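Endo-b-1,4-glucanase (Nasutitermes takasagoensis, PDB 1KS8) probably hydrolyses internal beta-1,4-glucosidic linkages in cellulose, lichenin and cereal beta-glucans, as a termite endoglucanase of glycosyl hydrolase family 9. Local coordinates at residues L177-F185 against L222-Y231; D40-L48 against T108-V117. One frame throughout, in Å; residues are numbered along the deposited sequence.

How the contacts relate
From the N terminus, the chain first passes through the long loop containing 40-48, which lies between helix 5-18 and strand 60-61. Contact 2 closes when the chain returns, mainly through helices, to 108-117 and lays the middle strand of a small antiparallel sheet against that loop. Only afterwards does contact 1 open, on helix 171-190; it closes across a shorter excursion, where helix 212-226 turns into helix 229-241. The two closures therefore follow in series, neither nested nor crossed. Contact 1 ties helices of the (alpha/alpha)6 fold together, whereas contact 2 fastens loop to sheet. They meet where Leu184 packs on Phe113 and Gln183 on Gln110.

Contact 1 (L177-F185 against L222-Y231); sequences LLTHARQLF and LYRATNDNTY
Leu222 sits as a knob in the hole that Leu178, Ala181, Arg182 and Phe185 form on helix 177-185. Its methyls divide the work: CD2 rests 3.9 Å from Ala181 CB and also meets Leu178, while CD1 presses on Phe185, a tight 3.3 Å from its CB. Leu178 CD1 continues to Ala225 and to Thr226 CG2, 3.6 Å away. The extended Arg182 chain and the Thr226 side chain come from opposite directions, bringing NH2 to 3.6 Å from Thr226 CG2. Tyr231 turns its edge toward the face of Phe185 in an offset edge-to-face pair, planes 76° apart, and its hydroxyl lies 3.4 Å from Arg182 CG.

A second shell sets these groups. Leu222 CB sits over the centre of one Tyr231 face. Thr226 OG1 donates to Leu222 O (2.7 Å) and accepts from Asp228 N in an ST turn; with OG1 set between the backbone N and the carbonyl carbon (chi1 64°), where both bonds can form, CG2 faces the partner helix. Asn227, with positive phi, ends helix 212-226, and Asp228 N-caps the next, which delivers Tyr231.

In this packing between (alpha/alpha)6 helices, 171-190 meets roughly antiparallel 212-226 (148° between the segments) through methyls, and 229-241 through Phe185 and a water joining Arg182 O to Tyr231 OH. Arg182 NE is buried with no partner; Asp228 OD2, 5.2 Å from NH2, could at most temper the guanidinium charge.

Contact 2 (D40-L48 against T108-V117); sequences DQGDQGQDL and TSQNEFYGQV
Tyr114 holds CG opposite its carbonyl carbon (chi1 -81°), which lifts the ring off strand 113-117 and into the loop 40-48; Leu48, with a similar first torsion, sends CD1 across it at about a right angle. Leu48 CD1 and Gly42 CA lie over the same side of the ring in off-centre CH-pi contacts, their distances to its centroid being 4.3 and 4.2 Å. Having no side chain, Gly42 can bring its backbone this close to the tyrosine.

The phenol end is anchored by polar bonds. Asp43 N donates to Tyr114 OH at 2.9 Å, nearly straight at 162°, while the Asp43 carboxylate stands almost perpendicular to the ring, with OD2 at its edge. A water bound to the same hydroxyl donates to Glu112 OE1, 2.8 Å away. That carboxylate oxygen also receives Thr108 OG1 at 2.7 Å on its anti lone pair, so Glu112 links the tyrosine's water to the threonine. Gln46, bent at chi2, runs across Thr108 CG2, placing OE1 3.8 Å from this methyl.

The loop is shaped by a type I turn from Gly42 to Gly45 and by backbone bonds from Gly42 N to Gln46 O and from Leu48 N to Asp40 O. Where the segment 40-48 begins, the Asp40 carboxylate abuts Val117 CG1, at the end of strand 113-117, with OD2 3.3 Å from that methyl; OD2 forms a salt bridge with Lys60, and OD1 one with Arg137.

Strand 113-117 is the middle of three antiparallel strands, between 60-61 and 139-142, with a classic beta bulge where Gly115 and Gln116 face Tyr140. Tyr114 packs against Ala139 and Lys141, and helix 89-106 adjoins the strand through Ala106 and Tyr102.

Contact 1 (L177-F185 against L222-Y231)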
loop_
_atom_site.group_PDB
_atom_site.type_symbol
_atom_site.label_atom_id
_atom_site.label_comp_id
_atom_site.label_asym_id
_atom_site.label_seq_id
_atom_site.Cartn_x
_atom_site.Cartn_y
_atom_site.Cartn_z
ATOM N N LEU A 177 17.635 -6.924 5.501
ATOM C CA LEU A 177 16.571 -5.925 5.480
ATOM C C LEU A 177 16.841 -4.838 6.516
ATOM O O LEU A 177 16.726 -3.646 6.232
ATOM C CB LEU A 177 15.227 -6.586 5.791
ATOM C CG LEU A 177 14.616 -7.502 4.728
ATOM C CD1 LEU A 177 13.466 -8.288 5.337
ATOM C CD2 LEU A 177 14.136 -6.673 3.545
ATOM N N LEU A 178 17.199 -5.259 7.725
ATOM C CA LEU A 178 17.462 -4.323 8.810
ATOM C C LEU A 178 18.652 -3.410 8.533
ATOM O O LEU A 178 18.621 -2.230 8.877
ATOM C CB LEU A 178 17.680 -5.086 10.119
ATOM C CG LEU A 178 17.699 -4.238 11.394
ATOM C CD1 LEU A 178 16.389 -3.474 11.533
ATOM C CD2 LEU A 178 17.915 -5.144 12.596
ATOM N N THR A 179 19.702 -3.949 7.918
ATOM C CA THR A 179 20.876 -3.141 7.604
ATOM C C THR A 179 20.465 -1.988 6.693
ATOM O O THR A 179 20.811 -0.832 6.935
ATOM C CB THR A 179 21.968 -3.980 6.905
ATOM O OG1 THR A 179 22.483 -4.949 7.827
ATOM C CG2 THR A 179 23.108 -3.091 6.425
ATOM N N HIS A 180 19.714 -2.312 5.647
ATOM C CA HIS A 180 19.247 -1.306 4.705
ATOM C C HIS A 180 18.296 -0.322 5.375
ATOM O O HIS A 180 18.339 0.875 5.095
ATOM C CB HIS A 180 18.555 -1.982 3.521
ATOM C CG HIS A 180 19.505 -2.613 2.553
ATOM N ND1 HIS A 180 20.190 -1.883 1.605
ATOM C CD2 HIS A 180 19.916 -3.896 2.410
ATOM C CE1 HIS A 180 20.982 -2.689 0.920
ATOM N NE2 HIS A 180 20.835 -3.915 1.389
ATOM N N ALA A 181 17.447 -0.826 6.265
ATOM C CA ALA A 181 16.495 0.025 6.972
ATOM C C ALA A 181 17.216 1.076 7.813
ATOM O O ALA A 181 16.850 2.248 7.795
ATOM C CB ALA A 181 15.592 -0.825 7.860
ATOM N N ARG A 182 18.242 0.656 8.547
ATOM C CA ARG A 182 18.996 1.584 9.387
ATOM C C ARG A 182 19.674 2.677 8.569
ATOM O O ARG A 182 19.659 3.850 8.946
ATOM C CB ARG A 182 20.059 0.836 10.193
ATOM C CG ARG A 182 19.509 -0.171 11.186
ATOM C CD ARG A 182 20.620 -0.694 12.085
ATOM N NE ARG A 182 20.133 -1.666 13.059
ATOM C CZ ARG A 182 20.861 -2.142 14.065
ATOM N NH1 ARG A 182 22.111 -1.734 14.232
ATOM N NH2 ARG A 182 20.338 -3.025 14.905
ATOM N N GLN A 183 20.278 2.286 7.453
ATOM C CA GLN A 183 20.971 3.230 6.590
ATOM C C GLN A 183 20.009 4.218 5.943
ATOM O O GLN A 183 20.306 5.408 5.860
ATOM C CB GLN A 183 21.756 2.475 5.516
ATOM C CG GLN A 183 22.740 1.471 6.098
ATOM C CD GLN A 183 23.454 0.669 5.036
ATOM O OE1 GLN A 183 22.875 0.333 4.003
ATOM N NE2 GLN A 183 24.715 0.337 5.292
ATOM N N LEU A 184 18.857 3.734 5.489
ATOM C CA LEU A 184 17.884 4.624 4.866
ATOM C C LEU A 184 17.295 5.607 5.869
ATOM O O LEU A 184 16.994 6.746 5.512
ATOM C CB LEU A 184 16.778 3.815 4.180
ATOM C CG LEU A 184 17.213 3.272 2.814
ATOM C CD1 LEU A 184 16.217 2.238 2.321
ATOM C CD2 LEU A 184 17.341 4.425 1.826
ATOM N N PHE A 185 17.137 5.183 7.121
ATOM C CA PHE A 185 16.612 6.097 8.127
ATOM C C PHE A 185 17.627 7.206 8.373
ATOM O O PHE A 185 17.264 8.374 8.474
ATOM C CB PHE A 185 16.333 5.393 9.453
ATOM C CG PHE A 185 15.894 6.337 10.537
ATOM C CD1 PHE A 185 14.642 6.945 10.481
ATOM C CD2 PHE A 185 16.759 6.681 11.570
ATOM C CE1 PHE A 185 14.258 7.885 11.436
ATOM C CE2 PHE A 185 16.385 7.620 12.530
ATOM C CZ PHE A 185 15.134 8.224 12.462
ATOM N N LEU A 222 11.779 1.074 13.380
ATOM C CA LEU A 222 13.135 0.618 13.655
ATOM C C LEU A 222 13.262 0.198 15.113
ATOM O O LEU A 222 13.954 -0.765 15.426
ATOM C CB LEU A 222 14.148 1.711 13.316
ATOM C CG LEU A 222 14.569 1.686 11.844
ATOM C CD1 LEU A 222 15.322 2.951 11.495
ATOM C CD2 LEU A 222 15.420 0.446 11.585
ATOM N N TYR A 223 12.589 0.914 16.008
ATOM C CA TYR A 223 12.639 0.547 17.417
ATOM C C TYR A 223 12.003 -0.830 17.586
ATOM O O TYR A 223 12.542 -1.699 18.271
ATOM C CB TYR A 223 11.882 1.559 18.278
ATOM C CG TYR A 223 11.732 1.110 19.714
ATOM C CD1 TYR A 223 12.852 0.863 20.509
ATOM C CD2 TYR A 223 10.470 0.905 20.273
ATOM C CE1 TYR A 223 12.719 0.422 21.825
ATOM C CE2 TYR A 223 10.326 0.464 21.588
ATOM C CZ TYR A 223 11.455 0.225 22.356
ATOM O OH TYR A 223 11.318 -0.216 23.654
ATOM N N ARG A 224 10.853 -1.028 16.953
ATOM C CA ARG A 224 10.155 -2.299 17.047
ATOM C C ARG A 224 10.996 -3.457 16.515
ATOM O O ARG A 224 10.959 -4.560 17.058
ATOM C CB ARG A 224 8.832 -2.230 16.274
ATOM C CG ARG A 224 7.970 -3.470 16.424
ATOM C CD ARG A 224 6.646 -3.327 15.698
ATOM N NE ARG A 224 5.724 -4.390 16.084
ATOM C CZ ARG A 224 4.425 -4.386 15.814
ATOM N NH1 ARG A 224 3.887 -3.373 15.147
ATOM N NH2 ARG A 224 3.659 -5.384 16.235
ATOM N N ALA A 225 11.758 -3.195 15.458
ATOM C CA ALA A 225 12.589 -4.215 14.825
ATOM C C ALA A 225 13.946 -4.464 15.478
ATOM O O ALA A 225 14.573 -5.497 15.232
ATOM C CB ALA A 225 12.796 -3.862 13.356
ATOM N N THR A 226 14.398 -3.534 16.313
ATOM C CA THR A 226 15.706 -3.671 16.950
ATOM C C THR A 226 15.700 -3.668 18.473
ATOM O O THR A 226 16.613 -4.208 19.099
ATOM C CB THR A 226 16.640 -2.537 16.507
ATOM O OG1 THR A 226 16.107 -1.285 16.961
ATOM C CG2 THR A 226 16.768 -2.511 14.991
ATOM N N ASN A 227 14.678 -3.055 19.060
ATOM C CA ASN A 227 14.566 -2.945 20.512
ATOM C C ASN A 227 15.658 -1.985 20.980
ATOM O O ASN A 227 16.005 -1.940 22.161
ATOM C CB ASN A 227 14.749 -4.310 21.184
ATOM C CG ASN A 227 14.383 -4.288 22.658
ATOM O OD1 ASN A 227 14.700 -5.218 23.402
ATOM N ND2 ASN A 227 13.703 -3.230 23.083
ATOM N N ASP A 228 16.195 -1.219 20.036
ATOM C CA ASP A 228 17.242 -0.245 20.324
ATOM C C ASP A 228 16.561 1.043 20.778
ATOM O O ASP A 228 15.987 1.769 19.966
ATOM C CB ASP A 228 18.065 0.020 19.062
ATOM C CG ASP A 228 19.337 0.788 19.347
ATOM O OD1 ASP A 228 19.315 1.670 20.231
ATOM O OD2 ASP A 228 20.355 0.515 18.677
ATOM N N ASN A 229 16.629 1.323 22.076
ATOM C CA ASN A 229 16.000 2.508 22.651
ATOM C C ASN A 229 16.276 3.827 21.928
ATOM O O ASN A 229 15.446 4.734 21.966
ATOM C CB ASN A 229 16.395 2.644 24.126
ATOM C CG ASN A 229 15.734 1.598 25.009
ATOM O OD1 ASN A 229 16.043 1.489 26.198
ATOM N ND2 ASN A 229 14.815 0.828 24.436
ATOM N N THR A 230 17.425 3.944 21.270
ATOM C CA THR A 230 17.753 5.181 20.563
ATOM C C THR A 230 16.664 5.565 19.559
ATOM O O THR A 230 16.334 6.743 19.404
ATOM C CB THR A 230 19.103 5.076 19.813
ATOM O OG1 THR A 230 19.420 6.344 19.225
ATOM C CG2 THR A 230 19.029 4.031 18.714
ATOM N N TYR A 231 16.105 4.566 18.882
ATOM C CA TYR A 231 15.059 4.810 17.899
ATOM C C TYR A 231 13.763 5.273 18.554
ATOM O O TYR A 231 13.064 6.129 18.017
ATOM C CB TYR A 231 14.814 3.549 17.069
ATOM C CG TYR A 231 15.936 3.234 16.104
ATOM C CD1 TYR A 231 16.271 4.119 15.079
ATOM C CD2 TYR A 231 16.660 2.049 16.211
ATOM C CE1 TYR A 231 17.299 3.828 14.181
ATOM C CE2 TYR A 231 17.688 1.750 15.320
ATOM C CZ TYR A 231 18.000 2.641 14.310
ATOM O OH TYR A 231 19.008 2.342 13.420
HETATM O O HOH W 1 19.541 4.272 11.701
#

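Contact 2 (D40-L48 against T108-V117)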
loop_
_atom_site.group_PDB
_atom_site.type_symbol
_atom_site.label_atom_id
_atom_site.label_comp_id
_atom_site.label_asym_id
_atom_site.label_seq_id
_atom_site.Cartn_x
_atom_site.Cartn_y
_atom_site.Cartn_z
ATOM N N ASP A 40 14.679 -2.401 -16.631
ATOM C CA ASP A 40 14.651 -1.336 -15.632
ATOM C C ASP A 40 16.018 -1.261 -14.961
ATOM O O ASP A 40 16.508 -2.252 -14.414
ATOM C CB ASP A 40 13.553 -1.604 -14.598
ATOM C CG ASP A 40 12.161 -1.282 -15.129
ATOM O OD1 ASP A 40 12.028 -1.023 -16.343
ATOM O OD2 ASP A 40 11.202 -1.288 -14.330
ATOM N N GLN A 41 16.631 -0.082 -14.996
ATOM C CA GLN A 41 17.963 0.068 -14.427
ATOM C C GLN A 41 18.295 1.486 -13.988
ATOM O O GLN A 41 17.683 2.454 -14.447
ATOM C CB GLN A 41 18.991 -0.400 -15.454
ATOM C CG GLN A 41 19.022 0.455 -16.714
ATOM C CD GLN A 41 19.713 -0.240 -17.867
ATOM O OE1 GLN A 41 19.127 -1.097 -18.532
ATOM N NE2 GLN A 41 20.970 0.111 -18.101
ATOM N N GLY A 42 19.283 1.592 -13.101
ATOM C CA GLY A 42 19.713 2.879 -12.588
ATOM C C GLY A 42 20.615 3.637 -13.544
ATOM O O GLY A 42 20.891 3.177 -14.652
ATOM N N ASP A 43 21.089 4.797 -13.102
ATOM C CA ASP A 43 21.937 5.642 -13.933
ATOM C C ASP A 43 23.280 5.023 -14.315
ATOM O O ASP A 43 23.873 5.411 -15.322
ATOM C CB ASP A 43 22.130 6.997 -13.248
ATOM C CG ASP A 43 20.822 7.770 -13.115
ATOM O OD1 ASP A 43 20.812 8.829 -12.455
ATOM O OD2 ASP A 43 19.800 7.319 -13.676
ATOM N N GLN A 44 23.759 4.067 -13.522
ATOM C CA GLN A 44 25.017 3.387 -13.829
ATOM C C GLN A 44 24.728 1.997 -14.382
ATOM O O GLN A 44 25.632 1.183 -14.559
ATOM C CB GLN A 44 25.906 3.267 -12.584
ATOM C CG GLN A 44 26.699 4.524 -12.265
ATOM C CD GLN A 44 25.839 5.635 -11.714
ATOM O OE1 GLN A 44 26.103 6.816 -11.947
ATOM N NE2 GLN A 44 24.811 5.267 -10.963
ATOM N N GLY A 45 23.457 1.726 -14.652
ATOM C CA GLY A 45 23.080 0.429 -15.181
ATOM C C GLY A 45 22.756 -0.592 -14.109
ATOM O O GLY A 45 22.644 -1.783 -14.405
ATOM N N GLN A 46 22.606 -0.140 -12.865
ATOM C CA GLN A 46 22.277 -1.047 -11.772
ATOM C C GLN A 46 20.926 -1.695 -12.042
ATOM O O GLN A 46 20.002 -1.051 -12.531
ATOM C CB GLN A 46 22.189 -0.302 -10.437
ATOM C CG GLN A 46 23.441 0.446 -10.011
ATOM C CD GLN A 46 23.394 1.921 -10.360
ATOM O OE1 GLN A 46 23.930 2.755 -9.629
ATOM N NE2 GLN A 46 22.760 2.252 -11.479
ATOM N N ASP A 47 20.815 -2.972 -11.707
ATOM C CA ASP A 47 19.572 -3.703 -11.900
ATOM C C ASP A 47 18.472 -3.139 -11.000
ATOM O O ASP A 47 18.644 -3.046 -9.789
ATOM C CB ASP A 47 19.811 -5.184 -11.582
ATOM C CG ASP A 47 18.541 -6.008 -11.619
ATOM O OD1 ASP A 47 17.597 -5.626 -12.340
ATOM O OD2 ASP A 47 18.502 -7.055 -10.938
ATOM N N LEU A 48 17.354 -2.738 -11.604
ATOM C CA LEU A 48 16.220 -2.225 -10.840
ATOM C C LEU A 48 14.955 -2.983 -11.232
ATOM O O LEU A 48 13.842 -2.476 -11.087
ATOM C CB LEU A 48 16.020 -0.722 -11.075
ATOM C CG LEU A 48 17.087 0.242 -10.541
ATOM C CD1 LEU A 48 16.670 1.670 -10.875
ATOM C CD2 LEU A 48 17.251 0.079 -9.031
ATOM N N THR A 108 21.008 1.866 -3.979
ATOM C CA THR A 108 22.289 1.702 -4.657
ATOM C C THR A 108 23.535 2.112 -3.874
ATOM O O THR A 108 24.629 1.617 -4.144
ATOM C CB THR A 108 22.250 2.433 -6.012
ATOM O OG1 THR A 108 21.694 3.739 -5.830
ATOM C CG2 THR A 108 21.378 1.664 -6.996
ATOM N N SER A 109 23.375 3.020 -2.920
ATOM C CA SER A 109 24.483 3.457 -2.079
ATOM C C SER A 109 23.849 3.793 -0.737
ATOM O O SER A 109 22.643 4.006 -0.665
ATOM C CB SER A 109 25.174 4.688 -2.668
ATOM O OG SER A 109 26.414 4.913 -2.018
ATOM N N GLN A 110 24.642 3.843 0.327
ATOM C CA GLN A 110 24.081 4.126 1.642
ATOM C C GLN A 110 23.161 5.346 1.674
ATOM O O GLN A 110 22.091 5.298 2.286
ATOM C CB GLN A 110 25.201 4.263 2.678
ATOM C CG GLN A 110 25.847 2.925 3.048
ATOM C CD GLN A 110 26.745 2.362 1.953
ATOM O OE1 GLN A 110 27.017 1.159 1.916
ATOM N NE2 GLN A 110 27.221 3.231 1.070
ATOM N N ASN A 111 23.563 6.425 1.010
ATOM C CA ASN A 111 22.756 7.638 0.971
ATOM C C ASN A 111 22.219 7.949 -0.423
ATOM O O ASN A 111 22.133 9.109 -0.821
ATOM C CB ASN A 111 23.565 8.827 1.492
ATOM C CG ASN A 111 23.923 8.685 2.957
ATOM O OD1 ASN A 111 23.048 8.496 3.802
ATOM N ND2 ASN A 111 25.211 8.775 3.265
ATOM N N GLU A 112 21.866 6.903 -1.164
ATOM C CA GLU A 112 21.317 7.060 -2.505
ATOM C C GLU A 112 20.182 6.062 -2.640
ATOM O O GLU A 112 20.320 4.900 -2.262
ATOM C CB GLU A 112 22.375 6.784 -3.575
ATOM C CG GLU A 112 21.903 7.107 -4.989
ATOM C CD GLU A 112 22.997 6.956 -6.026
ATOM O OE1 GLU A 112 23.242 5.819 -6.483
ATOM O OE2 GLU A 112 23.624 7.979 -6.374
ATOM N N PHE A 113 19.057 6.515 -3.178
ATOM C CA PHE A 113 17.911 5.634 -3.323
ATOM C C PHE A 113 17.071 5.969 -4.547
ATOM O O PHE A 113 16.653 7.115 -4.730
ATOM C CB PHE A 113 17.038 5.723 -2.069
ATOM C CG PHE A 113 15.904 4.747 -2.055
ATOM C CD1 PHE A 113 16.143 3.396 -1.851
ATOM C CD2 PHE A 113 14.599 5.174 -2.278
ATOM C CE1 PHE A 113 15.101 2.477 -1.872
ATOM C CE2 PHE A 113 13.545 4.262 -2.302
ATOM C CZ PHE A 113 13.798 2.911 -2.098
ATOM N N TYR A 114 16.827 4.974 -5.390
ATOM C CA TYR A 114 15.999 5.203 -6.562
ATOM C C TYR A 114 14.534 5.138 -6.162
ATOM O O TYR A 114 14.067 4.137 -5.614
ATOM C CB TYR A 114 16.319 4.193 -7.667
ATOM C CG TYR A 114 17.547 4.592 -8.447
ATOM C CD1 TYR A 114 18.829 4.330 -7.956
ATOM C CD2 TYR A 114 17.430 5.304 -9.640
ATOM C CE1 TYR A 114 19.965 4.777 -8.639
ATOM C CE2 TYR A 114 18.553 5.754 -10.325
ATOM C CZ TYR A 114 19.814 5.489 -9.819
ATOM O OH TYR A 114 20.920 5.952 -10.494
ATOM N N GLY A 115 13.821 6.229 -6.427
ATOM C CA GLY A 115 12.420 6.309 -6.059
ATOM C C GLY A 115 11.425 6.170 -7.188
ATOM O O GLY A 115 10.215 6.240 -6.958
ATOM N N GLN A 116 11.904 5.975 -8.410
ATOM C CA GLN A 116 10.987 5.831 -9.526
ATOM C C GLN A 116 11.637 5.231 -10.757
ATOM O O GLN A 116 12.801 5.502 -11.045
ATOM C CB GLN A 116 10.399 7.197 -9.901
ATOM C CG GLN A 116 9.136 7.135 -10.759
ATOM C CD GLN A 116 8.529 8.509 -10.995
ATOM O OE1 GLN A 116 8.341 9.284 -10.055
ATOM N NE2 GLN A 116 8.209 8.814 -12.249
ATOM N N VAL A 117 10.886 4.390 -11.458
ATOM C CA VAL A 117 11.333 3.824 -12.726
ATOM C C VAL A 117 10.129 4.011 -13.639
ATOM O O VAL A 117 9.022 3.541 -13.337
ATOM C CB VAL A 117 11.693 2.332 -12.654
ATOM C CG1 VAL A 117 12.113 1.850 -14.045
ATOM C CG2 VAL A 117 12.833 2.118 -11.669
HETATM O O HOH W 2 23.216 6.144 -9.305
#